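PDB 7DRQ: Uly1 from Catenovulum maritimum, which is a polysaccharide lyase family 24 enzyme that probably cleaves the algal polysaccharide ulvan by beta-elimination, on a beta-propeller scaffold that binds calcium. Local coordinates for residues Val20-Pro25 against Lys37-Tyr42; Gln26-Ala31 against Glu99-Val104. All coordinates share one frame; numbering follows the deposited sequence.

Contact 1: Val20-Pro25 against Lys37-Tyr42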
loop_
_atom_site.group_PDB
_atom_site.type_symbol
_atom_site.label_atom_id
_atom_site.label_comp_id
_atom_site.label_asym_id
_atom_site.label_seq_id
_atom_site.Cartn_x
_atom_site.Cartn_y
_atom_site.Cartn_z
ATOM N N VAL A 20 22.986 -6.202 -2.082
ATOM C CA VAL A 20 23.235 -4.967 -1.349
ATOM C C VAL A 20 22.440 -3.824 -1.970
ATOM O O VAL A 20 21.926 -3.911 -3.088
ATOM C CB VAL A 20 24.738 -4.612 -1.277
ATOM C CG1 VAL A 20 25.522 -5.758 -0.677
ATOM C CG2 VAL A 20 25.283 -4.230 -2.660
ATOM N N LYS A 21 22.364 -2.730 -1.219
ATOM C CA LYS A 21 21.647 -1.549 -1.671
ATOM C C LYS A 21 22.407 -0.841 -2.787
ATOM O O LYS A 21 23.623 -0.663 -2.711
ATOM C CB LYS A 21 21.436 -0.593 -0.499
ATOM C CG LYS A 21 20.731 0.691 -0.875
ATOM C CD LYS A 21 19.316 0.677 -0.378
ATOM C CE LYS A 21 18.783 2.088 -0.248
ATOM N NZ LYS A 21 18.937 2.792 -1.545
ATOM N N LYS A 22 21.681 -0.428 -3.825
ATOM C CA LYS A 22 22.247 0.328 -4.935
ATOM C C LYS A 22 21.630 1.718 -5.002
ATOM O O LYS A 22 20.428 1.889 -4.767
ATOM C CB LYS A 22 22.018 -0.381 -6.275
ATOM C CG LYS A 22 22.708 -1.725 -6.409
ATOM C CD LYS A 22 24.229 -1.606 -6.382
ATOM C CE LYS A 22 24.870 -2.985 -6.511
ATOM N NZ LYS A 22 26.356 -2.927 -6.527
ATOM N N SER A 23 22.458 2.708 -5.339
ATOM C CA SER A 23 21.954 4.029 -5.667
ATOM C C SER A 23 21.086 3.957 -6.928
ATOM O O SER A 23 21.108 2.980 -7.678
ATOM C CB SER A 23 23.118 5.003 -5.871
ATOM O OG SER A 23 23.675 4.851 -7.162
ATOM N N VAL A 24 20.315 5.014 -7.159
ATOM C CA VAL A 24 19.528 5.113 -8.384
ATOM C C VAL A 24 20.449 5.204 -9.601
ATOM O O VAL A 24 20.204 4.503 -10.597
ATOM C CB VAL A 24 18.547 6.292 -8.318
ATOM C CG1 VAL A 24 18.064 6.649 -9.705
ATOM C CG2 VAL A 24 17.376 5.934 -7.406
ATOM N N PRO A 25 21.510 6.029 -9.594
ATOM C CA PRO A 25 22.426 6.005 -10.752
ATOM C C PRO A 25 23.122 4.666 -10.947
ATOM O O PRO A 25 23.306 4.238 -12.091
ATOM C CB PRO A 25 23.421 7.135 -10.437
ATOM C CG PRO A 25 22.664 8.057 -9.549
ATOM C CD PRO A 25 21.833 7.147 -8.684
ATOM N N LYS A 37 24.467 -11.680 -6.441
ATOM C CA LYS A 37 23.333 -11.627 -5.528
ATOM C C LYS A 37 22.307 -10.624 -6.045
ATOM O O LYS A 37 22.586 -9.790 -6.915
ATOM C CB LYS A 37 23.797 -11.249 -4.119
ATOM C CG LYS A 37 24.690 -12.296 -3.460
ATOM C CD LYS A 37 25.073 -11.894 -2.042
ATOM C CE LYS A 37 26.340 -12.618 -1.593
ATOM N NZ LYS A 37 27.578 -11.943 -2.105
ATOM N N TYR A 38 21.091 -10.717 -5.511
ATOM C CA TYR A 38 19.982 -9.875 -5.993
ATOM C C TYR A 38 20.031 -8.540 -5.271
ATOM O O TYR A 38 19.498 -8.382 -4.171
ATOM C CB TYR A 38 18.653 -10.587 -5.793
ATOM C CG TYR A 38 17.543 -10.151 -6.739
ATOM C CD1 TYR A 38 17.562 -8.903 -7.352
ATOM C CD2 TYR A 38 16.472 -10.995 -7.003
ATOM C CE1 TYR A 38 16.527 -8.505 -8.215
ATOM C CE2 TYR A 38 15.457 -10.623 -7.855
ATOM C CZ TYR A 38 15.482 -9.381 -8.458
ATOM O OH TYR A 38 14.453 -9.043 -9.300
ATOM N N ASN A 39 20.680 -7.560 -5.890
ATOM C CA ASN A 39 20.773 -6.231 -5.306
ATOM C C ASN A 39 19.418 -5.532 -5.390
ATOM O O ASN A 39 18.445 -6.061 -5.940
ATOM C CB ASN A 39 21.876 -5.440 -6.006
ATOM C CG ASN A 39 23.210 -6.142 -5.918
ATOM O OD1 ASN A 39 23.600 -6.609 -4.847
ATOM N ND2 ASN A 39 23.908 -6.243 -7.041
ATOM N N TYR A 40 19.343 -4.324 -4.831
ATOM C CA TYR A 40 18.052 -3.662 -4.708
ATOM C C TYR A 40 18.247 -2.158 -4.558
ATOM O O TYR A 40 19.283 -1.694 -4.074
ATOM C CB TYR A 40 17.259 -4.232 -3.521
ATOM C CG TYR A 40 17.962 -4.108 -2.183
ATOM C CD1 TYR A 40 18.835 -5.099 -1.742
ATOM C CD2 TYR A 40 17.759 -3.000 -1.367
ATOM C CE1 TYR A 40 19.483 -4.995 -0.513
ATOM C CE2 TYR A 40 18.401 -2.885 -0.138
ATOM C CZ TYR A 40 19.263 -3.885 0.280
ATOM O OH TYR A 40 19.906 -3.776 1.496
ATOM N N ALA A 41 17.234 -1.407 -4.972
ATOM C CA ALA A 41 17.306 0.048 -4.986
ATOM C C ALA A 41 16.649 0.688 -3.772
ATOM O O ALA A 41 17.038 1.796 -3.376
ATOM C CB ALA A 41 16.654 0.592 -6.262
ATOM N N TYR A 42 15.682 0.015 -3.157
ATOM C CA TYR A 42 15.000 0.603 -2.014
ATOM C C TYR A 42 15.013 -0.364 -0.843
ATOM O O TYR A 42 16.000 -0.418 -0.101
ATOM C CB TYR A 42 13.590 1.022 -2.430
ATOM C CG TYR A 42 13.652 2.062 -3.526
ATOM C CD1 TYR A 42 13.955 3.380 -3.231
ATOM C CD2 TYR A 42 13.469 1.708 -4.860
ATOM C CE1 TYR A 42 14.044 4.331 -4.230
ATOM C CE2 TYR A 42 13.545 2.654 -5.869
ATOM C CZ TYR A 42 13.834 3.964 -5.547
ATOM O OH TYR A 42 13.913 4.910 -6.547
HETATM O O HOH W 1 17.083 4.255 -2.158
HETATM O O HOH W 2 18.521 3.767 -4.472
#
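Val20 meets Asn39 through its backbone amide: Val20 N gives a nearly straight hydrogen bond (171°) to Asn39 OD1 at 2.9 Å, lying in the amide plane on a lone pair. Asparagine suits this place because its short side chain, lying alongside that of Val20 and pointing the same way, brings a carbonyl oxygen within reach of the Val20 amide. The pattern then passes to the main chain: Tyr40 N binds Val20 O, and Tyr40 O receives Lys22 N at 2.7 Å, a single parallel bridge centred on Lys21 and Tyr40. The Tyr40 ring, its CG set between the backbone N and carbonyl carbon (chi1 59°), folds back over the Val20-Lys21 peptide. Lys21 CA sits over that ring face, 4.0 Å from the centroid of Tyr40, as a CH-pi contact. The Lys21 and Tyr40 side chains cross at about a right angle, CD beside Tyr40 CE2, before NZ reaches Ala41 O at 2.8 Å from above the carbonyl plane. An alanine in place of Tyr40 would probably leave Lys21 CA, CB and CD without the ring they pack on, with NZ still held by Ala41 O. Lys22 lays its methylenes across Asn39, CG 3.8 Å from Asn39 CB. A water donates to both Lys22 O and Ala41 O. Ser23, at the N-cap, accepts from Gln26 N through OG, and helix 24-29 begins directly after it. Val24 CG2 approaches Tyr42 OH at 3.7 Å. On its other edge strand 39-40 pairs in parallel with strand 104-105, where Asn39 and Ala41 bond to Gly105.

Contact 2: Gln26-Ala31 against Glu99-Val104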
loop_
_atom_site.group_PDB
_atom_site.type_symbol
_atom_site.label_atom_id
_atom_site.label_comp_id
_atom_site.label_asym_id
_atom_site.label_seq_id
_atom_site.Cartn_x
_atom_site.Cartn_y
_atom_site.Cartn_z
ATOM N N GLN A 26 23.531 4.000 -9.865
ATOM C CA GLN A 26 24.060 2.644 -9.978
ATOM C C GLN A 26 23.033 1.711 -10.611
ATOM O O GLN A 26 23.330 0.995 -11.576
ATOM C CB GLN A 26 24.448 2.120 -8.594
ATOM C CG GLN A 26 25.907 2.261 -8.198
ATOM C CD GLN A 26 26.151 1.753 -6.793
ATOM O OE1 GLN A 26 25.323 1.950 -5.893
ATOM N NE2 GLN A 26 27.283 1.080 -6.591
ATOM N N ALA A 27 21.815 1.698 -10.061
ATOM C CA ALA A 27 20.786 0.782 -10.545
ATOM C C ALA A 27 20.491 1.022 -12.016
ATOM O O ALA A 27 20.242 0.078 -12.774
ATOM C CB ALA A 27 19.517 0.938 -9.711
ATOM N N ARG A 28 20.533 2.281 -12.444
ATOM C CA ARG A 28 20.180 2.585 -13.820
ATOM C C ARG A 28 21.296 2.216 -14.788
ATOM O O ARG A 28 21.029 1.757 -15.905
ATOM C CB ARG A 28 19.838 4.064 -13.946
ATOM C CG ARG A 28 19.171 4.396 -15.234
ATOM C CD ARG A 28 17.973 5.265 -14.965
ATOM N NE ARG A 28 18.318 6.418 -14.156
ATOM C CZ ARG A 28 17.480 7.042 -13.338
ATOM N NH1 ARG A 28 16.239 6.617 -13.198
ATOM N NH2 ARG A 28 17.891 8.105 -12.658
ATOM N N THR A 29 22.547 2.394 -14.380
ATOM C CA THR A 29 23.638 2.318 -15.338
ATOM C C THR A 29 24.376 0.985 -15.345
ATOM O O THR A 29 24.955 0.634 -16.378
ATOM C CB THR A 29 24.636 3.466 -15.088
ATOM O OG1 THR A 29 25.401 3.698 -16.278
ATOM C CG2 THR A 29 25.567 3.150 -13.930
ATOM N N GLN A 30 24.355 0.220 -14.255
ATOM C CA GLN A 30 25.209 -0.958 -14.158
ATOM C C GLN A 30 24.594 -2.137 -14.904
ATOM O O GLN A 30 23.382 -2.366 -14.845
ATOM C CB GLN A 30 25.456 -1.324 -12.690
ATOM C CG GLN A 30 26.132 -2.701 -12.450
ATOM C CD GLN A 30 27.613 -2.746 -12.838
ATOM O OE1 GLN A 30 28.341 -1.761 -12.679
ATOM N NE2 GLN A 30 28.071 -3.907 -13.332
ATOM N N ALA A 31 25.438 -2.884 -15.612
ATOM C CA ALA A 31 24.991 -4.072 -16.324
ATOM C C ALA A 31 24.869 -5.282 -15.392
ATOM O O ALA A 31 25.514 -5.380 -14.341
ATOM C CB ALA A 31 25.946 -4.416 -17.468
ATOM N N GLU A 99 13.376 -0.006 -13.373
ATOM C CA GLU A 99 13.245 0.489 -14.746
ATOM C C GLU A 99 13.748 -0.532 -15.766
ATOM O O GLU A 99 14.525 -0.219 -16.671
ATOM C CB GLU A 99 13.967 1.837 -14.902
ATOM C CG GLU A 99 13.368 2.941 -14.009
ATOM C CD GLU A 99 14.171 4.235 -14.018
ATOM O OE1 GLU A 99 13.828 5.158 -13.250
ATOM O OE2 GLU A 99 15.151 4.317 -14.776
ATOM N N GLY A 100 13.307 -1.778 -15.605
ATOM C CA GLY A 100 13.641 -2.838 -16.530
ATOM C C GLY A 100 14.880 -3.629 -16.172
ATOM O O GLY A 100 15.080 -4.722 -16.719
ATOM N N ARG A 101 15.721 -3.109 -15.270
ATOM C CA ARG A 101 16.932 -3.796 -14.827
ATOM C C ARG A 101 16.506 -4.795 -13.771
ATOM O O ARG A 101 16.504 -4.507 -12.574
ATOM C CB ARG A 101 17.958 -2.810 -14.284
ATOM C CG ARG A 101 18.656 -1.998 -15.369
ATOM C CD ARG A 101 17.786 -0.853 -15.893
ATOM N NE ARG A 101 18.606 0.196 -16.503
ATOM C CZ ARG A 101 18.116 1.242 -17.168
ATOM N NH1 ARG A 101 16.805 1.388 -17.308
ATOM N NH2 ARG A 101 18.939 2.154 -17.682
ATOM N N TRP A 102 16.148 -5.995 -14.235
ATOM C CA TRP A 102 15.437 -6.947 -13.396
ATOM C C TRP A 102 16.317 -7.537 -12.304
ATOM O O TRP A 102 15.786 -8.132 -11.364
ATOM C CB TRP A 102 14.848 -8.064 -14.260
ATOM C CG TRP A 102 15.836 -8.669 -15.217
ATOM C CD1 TRP A 102 15.999 -8.352 -16.535
ATOM C CD2 TRP A 102 16.805 -9.690 -14.926
ATOM N NE1 TRP A 102 17.007 -9.110 -17.083
ATOM C CE2 TRP A 102 17.518 -9.939 -16.118
ATOM C CE3 TRP A 102 17.136 -10.418 -13.776
ATOM C CZ2 TRP A 102 18.544 -10.887 -16.193
ATOM C CZ3 TRP A 102 18.157 -11.357 -13.852
ATOM C CH2 TRP A 102 18.848 -11.580 -15.056
ATOM N N TRP A 103 17.638 -7.384 -12.405
ATOM C CA TRP A 103 18.555 -7.828 -11.356
ATOM C C TRP A 103 18.711 -6.804 -10.232
ATOM O O TRP A 103 19.486 -7.043 -9.298
ATOM C CB TRP A 103 19.927 -8.153 -11.965
ATOM C CG TRP A 103 20.476 -6.965 -12.699
ATOM C CD1 TRP A 103 21.269 -5.990 -12.185
ATOM C CD2 TRP A 103 20.215 -6.596 -14.062
ATOM N NE1 TRP A 103 21.542 -5.043 -13.141
ATOM C CE2 TRP A 103 20.904 -5.387 -14.304
ATOM C CE3 TRP A 103 19.476 -7.173 -15.103
ATOM C CZ2 TRP A 103 20.877 -4.741 -15.541
ATOM C CZ3 TRP A 103 19.448 -6.524 -16.340
ATOM C CH2 TRP A 103 20.147 -5.321 -16.544
ATOM N N VAL A 104 18.011 -5.672 -10.290
ATOM C CA VAL A 104 17.954 -4.729 -9.177
ATOM C C VAL A 104 16.527 -4.717 -8.653
ATOM O O VAL A 104 15.619 -4.198 -9.315
ATOM C CB VAL A 104 18.403 -3.317 -9.575
ATOM C CG1 VAL A 104 18.318 -2.400 -8.356
ATOM C CG2 VAL A 104 19.817 -3.345 -10.125
HETATM O O HOH W 3 21.982 -2.164 -12.458
#
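The guanidinium of Arg101 carries Arg28 CG over one face, with Arg101 NH2 3.3 Å from that carbon; Arg28 CG is placed there by standing anti to its own backbone N (chi1 -167°). At the edge of the Arg101 group, NH1 donates to Glu99 O. The Arg28 guanidinium is met at its edge by the Glu99 carboxylate, the two planes only 22° apart. Arg28 NH1 alone makes the salt bridge, 2.8 Å from Glu99 OE1, and its hydrogen bond to Glu99 OE2 is nearly straight (175°), on the syn side. The Trp103 indole has Arg101 CB over one face and Gln30 O at its edge, 3.5 Å from Trp103 CZ2, while Trp103 CE3 lies above the centre of the Trp102 ring.

Arg101 to Val104 form a type I beta turn, closed by Val104 N to Arg101 O, within the BNR-repeat region of this beta-propeller protein, and the turn is set against the C-terminal part of helix 24-29. Arg101 suits this spot because it reaches Arg28 O near the helix end with two donors, NH2 at 2.8 Å and, weakly, NE; its positive charge probably also favours that end of the helix dipole. Arg101 NH1, besides Glu99 O, also donates to Asp136 O. A water joins the two segments, donating to Ala27 O and Gln30 O and accepting from Trp103 NE1 at 3.0 Å. Ala27, small enough to let the helix approach, touches Val104 CG1 with its CB at 3.8 Å.

Contacts 1 and 2 lie with their centres about 8 Å apart, on the same side of the chain's centre, and share helix 24-29: Val24 and Pro25 belong to contact 1, the rest to contact 2. Along the chain the segments alternate, 20-25, 26-31, 37-42 and 99-104, so the two contacts cross. Their second segments also touch, through the parallel pairing of strands 39-40 and 104-105, a probable but weak hydrogen bond between Tyr38 OH and Trp102 O at 2.6 Å, and Val104 CG1 packing on Ala41 N. Together they join the short N-terminal helix and the residues flanking it to the region at the 99-104 loop, away from the calcium sites.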